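PDB 4R4X: pngf-ii from Elizabethkingia meningoseptica, which acts as a peptide:N-glycosidase, a deglycosylating hydrolase that releases N-linked glycans from glycoproteins. Local coordinates for residues Thr7-Phe12 with Glu147-Lys152; Asn213-Leu218 with Gly347-Asn352. All blocks are in the same frame, centred on the assembly; numbering follows the deposited sequence.

Interaction 1. Residues Thr7-Phe12 with Glu147-Lys152; sequences TYQNSF and EATSVK
T7 and Q9 pair with E147, T149 and S150 through four main-chain hydrogen bonds, and these fix the register. Q9 and E147 exchange a reciprocal pair: Q9 N reaches E147 O at 2.8 Å and E147 N reaches Q9 O at 2.9 Å. T7 divides its two bonds between successive residues. Its O accepts T149 N at 2.8 Å along a nearly straight N-H...O line (171°), while its N donates to S150 O at 3.1 Å. Y8 faces A148 between these rungs as a non-hydrogen-bonded pair.

Two residues, T149 and S150, thus stand opposite the single T7, which defines a classic beta bulge. The psi of -20° at T149 departs from extended geometry, and the chain turns a corner there. The bulge lies where strand 3-12 meets strand 144-154, within the N-terminal N-glycanase family region.

Polar side chains meet on the face of T7 and S150, where one water is hydrogen-bonded to both hydroxyls, 2.8 Å from T7 OG1 and 2.9 Å from S150 OG.

Carbon contacts complete the pairing. At the corner, T149 CG2 lies 3.7 Å from Q9 CB, the two side chains crossing at about a right angle. With Y8 CG anti to its carbonyl carbon (chi1 -64°), the ring lies beside A148, CE2 4.0 Å from A148 CB, and its OH is hydrogen-bonded to V135 O.

Interaction 2. Residues Asn213-Leu218 with Gly347-Asn352; sequences NGTIIL and GAFIGN
T215 comes first, its O accepting I350 N at 3.1 Å in the carbonyl plane. Its CG2 methyl packs 3.5 Å from N352 O, a buried oxygen without a partner in the model, while OG1 is hydrogen-bonded back to G212 O. N352 ND2 in turn donates to I350 O at 2.9 Å, from 37° above that carbonyl plane. I216 and F349 share one face of the sheet as a non-hydrogen-bonded pair, their side chains crossing at a slant with I216 CG1 3.8 Å from F349 CD1; F252 of strand 248-253, beyond strand 343-350, also touches I216. I217 closes a two-bond ring with A348, I217 N to A348 O at 3.0 Å and A348 N to I217 O at 2.9 Å. I217 CG1, set between its backbone N and carbonyl carbon (chi1 59°), lies 4.1 Å from A348 CB, with F191 and I360 of a second sheet packing against the pair. L218 sets CD1 3.6 Å from G347 CA, a glycine without a side chain to compete. Three successive bridges and segment axes at 173° make 216-218 and 347-350 a regular antiparallel pair, buried in a beta-sandwich consistent with the jelly-roll domains of the PNGase F family.

Overall arrangement
Interactions 1 and 2 occupy separate parts of the chain: their centres are 61 Å apart, their nearest atoms about 47 Å apart, and they lie on opposite sides of the chain's centre. Interaction 1 sits farther out, about 40 Å from that centre against about 21 Å for interaction 2. They follow in series, with helix 173-182 between them in sequence. Interaction 1 shares the N-terminal family region with the zinc ligands E52 and D159, whereas interaction 2 belongs to the region related to PNGase F. Neither contact contains a zinc ligand; the other zinc is bound by H542 and H545 of the C-terminal polyhistidine run, apparently a purification tag, so this site is probably not native.

Interaction 1. Residues Thr7-Phe12 with Glu147-Lys152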
loop_
_atom_site.group_PDB
_atom_site.type_symbol
_atom_site.label_atom_id
_atom_site.label_comp_id
_atom_site.label_asym_id
_atom_site.label_seq_id
_atom_site.Cartn_x
_atom_site.Cartn_y
_atom_site.Cartn_z
ATOM N N THR A 7 29.305 -21.062 19.556
ATOM C CA THR A 7 29.332 -20.232 18.391
ATOM C C THR A 7 29.311 -21.097 17.163
ATOM O O THR A 7 30.019 -22.089 17.101
ATOM C CB THR A 7 30.612 -19.375 18.366
ATOM O OG1 THR A 7 30.691 -18.648 19.600
ATOM C CG2 THR A 7 30.591 -18.426 17.163
ATOM N N TYR A 8 28.484 -20.724 16.197
ATOM C CA TYR A 8 28.217 -21.576 15.040
ATOM C C TYR A 8 28.644 -20.937 13.737
ATOM O O TYR A 8 28.763 -19.710 13.630
ATOM C CB TYR A 8 26.723 -21.898 14.933
ATOM C CG TYR A 8 26.170 -22.710 16.081
ATOM C CD1 TYR A 8 25.656 -22.090 17.201
ATOM C CD2 TYR A 8 26.147 -24.099 16.034
ATOM C CE1 TYR A 8 25.134 -22.824 18.261
ATOM C CE2 TYR A 8 25.639 -24.847 17.091
ATOM C CZ TYR A 8 25.126 -24.213 18.197
ATOM O OH TYR A 8 24.611 -24.937 19.257
ATOM N N GLN A 9 28.812 -21.790 12.739
ATOM C CA GLN A 9 29.239 -21.385 11.400
ATOM C C GLN A 9 28.371 -22.036 10.326
ATOM O O GLN A 9 28.205 -23.264 10.323
ATOM C CB GLN A 9 30.701 -21.784 11.197
ATOM C CG GLN A 9 31.284 -21.376 9.860
ATOM C CD GLN A 9 32.740 -21.790 9.724
ATOM O OE1 GLN A 9 33.637 -20.950 9.794
ATOM N NE2 GLN A 9 32.979 -23.077 9.559
ATOM N N ASN A 10 27.845 -21.217 9.414
ATOM C CA ASN A 10 27.013 -21.656 8.287
ATOM C C ASN A 10 27.823 -21.952 7.030
ATOM O O ASN A 10 28.746 -21.214 6.702
ATOM C CB ASN A 10 25.969 -20.593 7.939
ATOM C CG ASN A 10 24.888 -20.481 8.999
ATOM O OD1 ASN A 10 23.698 -20.596 8.713
ATOM N ND2 ASN A 10 25.302 -20.319 10.230
ATOM N N SER A 11 27.440 -23.030 6.345
ATOM C CA SER A 11 28.077 -23.501 5.117
ATOM C C SER A 11 26.994 -23.880 4.138
ATOM O O SER A 11 25.914 -24.301 4.535
ATOM C CB SER A 11 28.902 -24.757 5.401
ATOM O OG SER A 11 30.179 -24.423 5.901
ATOM N N PHE A 12 27.285 -23.732 2.852
ATOM C CA PHE A 12 26.456 -24.317 1.804
ATOM C C PHE A 12 27.360 -25.192 0.936
ATOM O O PHE A 12 28.334 -24.704 0.371
ATOM C CB PHE A 12 25.765 -23.234 0.969
ATOM C CG PHE A 12 24.769 -23.782 -0.015
ATOM C CD1 PHE A 12 23.550 -24.289 0.421
ATOM C CD2 PHE A 12 25.051 -23.803 -1.379
ATOM C CE1 PHE A 12 22.630 -24.805 -0.482
ATOM C CE2 PHE A 12 24.136 -24.319 -2.285
ATOM C CZ PHE A 12 22.925 -24.822 -1.836
ATOM N N GLU A 147 27.250 -25.545 11.908
ATOM C CA GLU A 147 28.075 -26.352 12.804
ATOM C C GLU A 147 28.807 -25.495 13.847
ATOM O O GLU A 147 29.295 -24.417 13.545
ATOM C CB GLU A 147 29.059 -27.207 11.982
ATOM C CG GLU A 147 30.062 -28.007 12.806
ATOM C CD GLU A 147 30.740 -29.136 12.012
ATOM O OE1 GLU A 147 30.610 -29.172 10.764
ATOM O OE2 GLU A 147 31.395 -29.988 12.639
ATOM N N ALA A 148 28.879 -25.985 15.077
ATOM C CA ALA A 148 29.619 -25.296 16.143
ATOM C C ALA A 148 31.120 -25.233 15.813
ATOM O O ALA A 148 31.676 -26.201 15.291
ATOM C CB ALA A 148 29.398 -26.009 17.464
ATOM N N THR A 149 31.741 -24.080 16.073
ATOM C CA THR A 149 33.187 -23.881 15.928
ATOM C C THR A 149 33.872 -23.714 17.290
ATOM O O THR A 149 35.071 -23.911 17.400
ATOM C CB THR A 149 33.485 -22.634 15.076
ATOM O OG1 THR A 149 32.654 -21.570 15.512
ATOM C CG2 THR A 149 33.188 -22.901 13.626
ATOM N N SER A 150 33.122 -23.353 18.329
ATOM C CA SER A 150 33.675 -23.314 19.677
ATOM C C SER A 150 32.588 -23.488 20.710
ATOM O O SER A 150 31.451 -23.081 20.483
ATOM C CB SER A 150 34.437 -22.005 19.936
ATOM O OG SER A 150 33.604 -20.895 19.716
ATOM N N VAL A 151 32.959 -24.111 21.820
ATOM C CA VAL A 151 32.136 -24.251 23.000
ATOM C C VAL A 151 33.009 -23.778 24.166
ATOM O O VAL A 151 34.030 -24.404 24.449
ATOM C CB VAL A 151 31.698 -25.720 23.224
ATOM C CG1 VAL A 151 30.897 -25.853 24.511
ATOM C CG2 VAL A 151 30.896 -26.216 22.026
ATOM N N LYS A 152 32.624 -22.681 24.821
ATOM C CA LYS A 152 33.418 -22.106 25.920
ATOM C C LYS A 152 32.586 -21.906 27.170
ATOM O O LYS A 152 31.416 -21.534 27.078
ATOM C CB LYS A 152 33.977 -20.733 25.557
ATOM C CG LYS A 152 34.427 -20.509 24.133
ATOM C CD LYS A 152 34.804 -19.033 23.999
ATOM C CE LYS A 152 35.042 -18.601 22.554
ATOM N NZ LYS A 152 36.414 -18.961 22.102
HETATM O O HOH W 1 31.715 -20.016 21.773
#

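Interaction 2. Residues Asn213-Leu218 with Gly347-Asn352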
loop_
_atom_site.group_PDB
_atom_site.type_symbol
_atom_site.label_atom_id
_atom_site.label_comp_id
_atom_site.label_asym_id
_atom_site.label_seq_id
_atom_site.Cartn_x
_atom_site.Cartn_y
_atom_site.Cartn_z
ATOM N N ASN A 213 -22.353 17.936 1.512
ATOM C CA ASN A 213 -23.442 17.340 2.264
ATOM C C ASN A 213 -23.100 15.928 2.754
ATOM O O ASN A 213 -23.986 15.103 2.913
ATOM C CB ASN A 213 -24.709 17.327 1.396
ATOM C CG ASN A 213 -25.949 17.772 2.149
ATOM O OD1 ASN A 213 -25.920 18.760 2.858
ATOM N ND2 ASN A 213 -27.050 17.046 1.981
ATOM N N GLY A 214 -21.809 15.678 2.996
ATOM C CA GLY A 214 -21.300 14.409 3.515
ATOM C C GLY A 214 -20.536 13.545 2.497
ATOM O O GLY A 214 -19.957 12.523 2.863
ATOM N N THR A 215 -20.552 13.934 1.229
ATOM C CA THR A 215 -19.936 13.122 0.174
ATOM C C THR A 215 -18.416 13.287 0.074
ATOM O O THR A 215 -17.749 12.511 -0.611
ATOM C CB THR A 215 -20.570 13.425 -1.186
ATOM O OG1 THR A 215 -20.414 14.811 -1.502
ATOM C CG2 THR A 215 -22.035 13.057 -1.186
ATOM N N ILE A 216 -17.879 14.281 0.773
ATOM C CA ILE A 216 -16.433 14.556 0.794
ATOM C C ILE A 216 -15.969 14.652 2.242
ATOM O O ILE A 216 -16.549 15.414 3.025
ATOM C CB ILE A 216 -16.113 15.889 0.111
ATOM C CG1 ILE A 216 -16.708 15.948 -1.305
ATOM C CG2 ILE A 216 -14.614 16.123 0.065
ATOM C CD1 ILE A 216 -16.871 17.370 -1.832
ATOM N N ILE A 217 -14.975 13.848 2.601
ATOM C CA ILE A 217 -14.314 13.954 3.895
ATOM C C ILE A 217 -12.833 14.316 3.697
ATOM O O ILE A 217 -12.155 13.769 2.807
ATOM C CB ILE A 217 -14.468 12.674 4.756
ATOM C CG1 ILE A 217 -13.902 11.439 4.050
ATOM C CG2 ILE A 217 -15.942 12.438 5.088
ATOM C CD1 ILE A 217 -14.084 10.152 4.827
ATOM N N LEU A 218 -12.318 15.191 4.557
ATOM C CA LEU A 218 -10.990 15.784 4.349
ATOM C C LEU A 218 -10.265 15.970 5.677
ATOM O O LEU A 218 -10.888 16.329 6.661
ATOM C CB LEU A 218 -11.165 17.156 3.698
ATOM C CG LEU A 218 -9.898 17.791 3.130
ATOM C CD1 LEU A 218 -9.549 17.113 1.827
ATOM C CD2 LEU A 218 -10.055 19.283 2.856
ATOM N N GLY A 347 -8.210 13.784 1.073
ATOM C CA GLY A 347 -9.638 13.525 1.178
ATOM C C GLY A 347 -10.122 12.322 0.419
ATOM O O GLY A 347 -9.402 11.714 -0.371
ATOM N N ALA A 348 -11.366 11.966 0.698
ATOM C CA ALA A 348 -12.018 10.907 -0.034
ATOM C C ALA A 348 -13.394 11.414 -0.424
ATOM O O ALA A 348 -14.018 12.158 0.331
ATOM C CB ALA A 348 -12.113 9.669 0.827
ATOM N N PHE A 349 -13.822 11.052 -1.629
ATOM C CA PHE A 349 -15.114 11.429 -2.188
ATOM C C PHE A 349 -15.802 10.171 -2.672
ATOM O O PHE A 349 -15.177 9.342 -3.328
ATOM C CB PHE A 349 -14.917 12.394 -3.370
ATOM C CG PHE A 349 -16.094 12.517 -4.305
ATOM C CD1 PHE A 349 -17.243 13.207 -3.940
ATOM C CD2 PHE A 349 -16.029 11.994 -5.593
ATOM C CE1 PHE A 349 -18.308 13.332 -4.822
ATOM C CE2 PHE A 349 -17.080 12.136 -6.490
ATOM C CZ PHE A 349 -18.221 12.806 -6.111
ATOM N N ILE A 350 -17.074 10.018 -2.321
ATOM C CA ILE A 350 -17.958 9.073 -3.013
ATOM C C ILE A 350 -19.271 9.812 -3.305
ATOM O O ILE A 350 -20.032 10.143 -2.391
ATOM C CB ILE A 350 -18.226 7.791 -2.197
ATOM C CG1 ILE A 350 -16.912 7.060 -1.886
ATOM C CG2 ILE A 350 -19.165 6.880 -2.994
ATOM C CD1 ILE A 350 -17.042 5.903 -0.916
ATOM N N GLY A 351 -19.519 10.094 -4.581
ATOM C CA GLY A 351 -20.711 10.799 -4.980
ATOM C C GLY A 351 -21.916 9.901 -4.787
ATOM O O GLY A 351 -22.049 8.906 -5.482
ATOM N N ASN A 352 -22.801 10.264 -3.863
ATOM C CA ASN A 352 -24.002 9.512 -3.611
ATOM C C ASN A 352 -25.096 10.419 -3.045
ATOM O O ASN A 352 -24.829 11.547 -2.627
ATOM C CB ASN A 352 -23.720 8.364 -2.628
ATOM C CG ASN A 352 -23.513 8.847 -1.195
ATOM O OD1 ASN A 352 -24.456 8.857 -0.376
ATOM N ND2 ASN A 352 -22.298 9.256 -0.880
#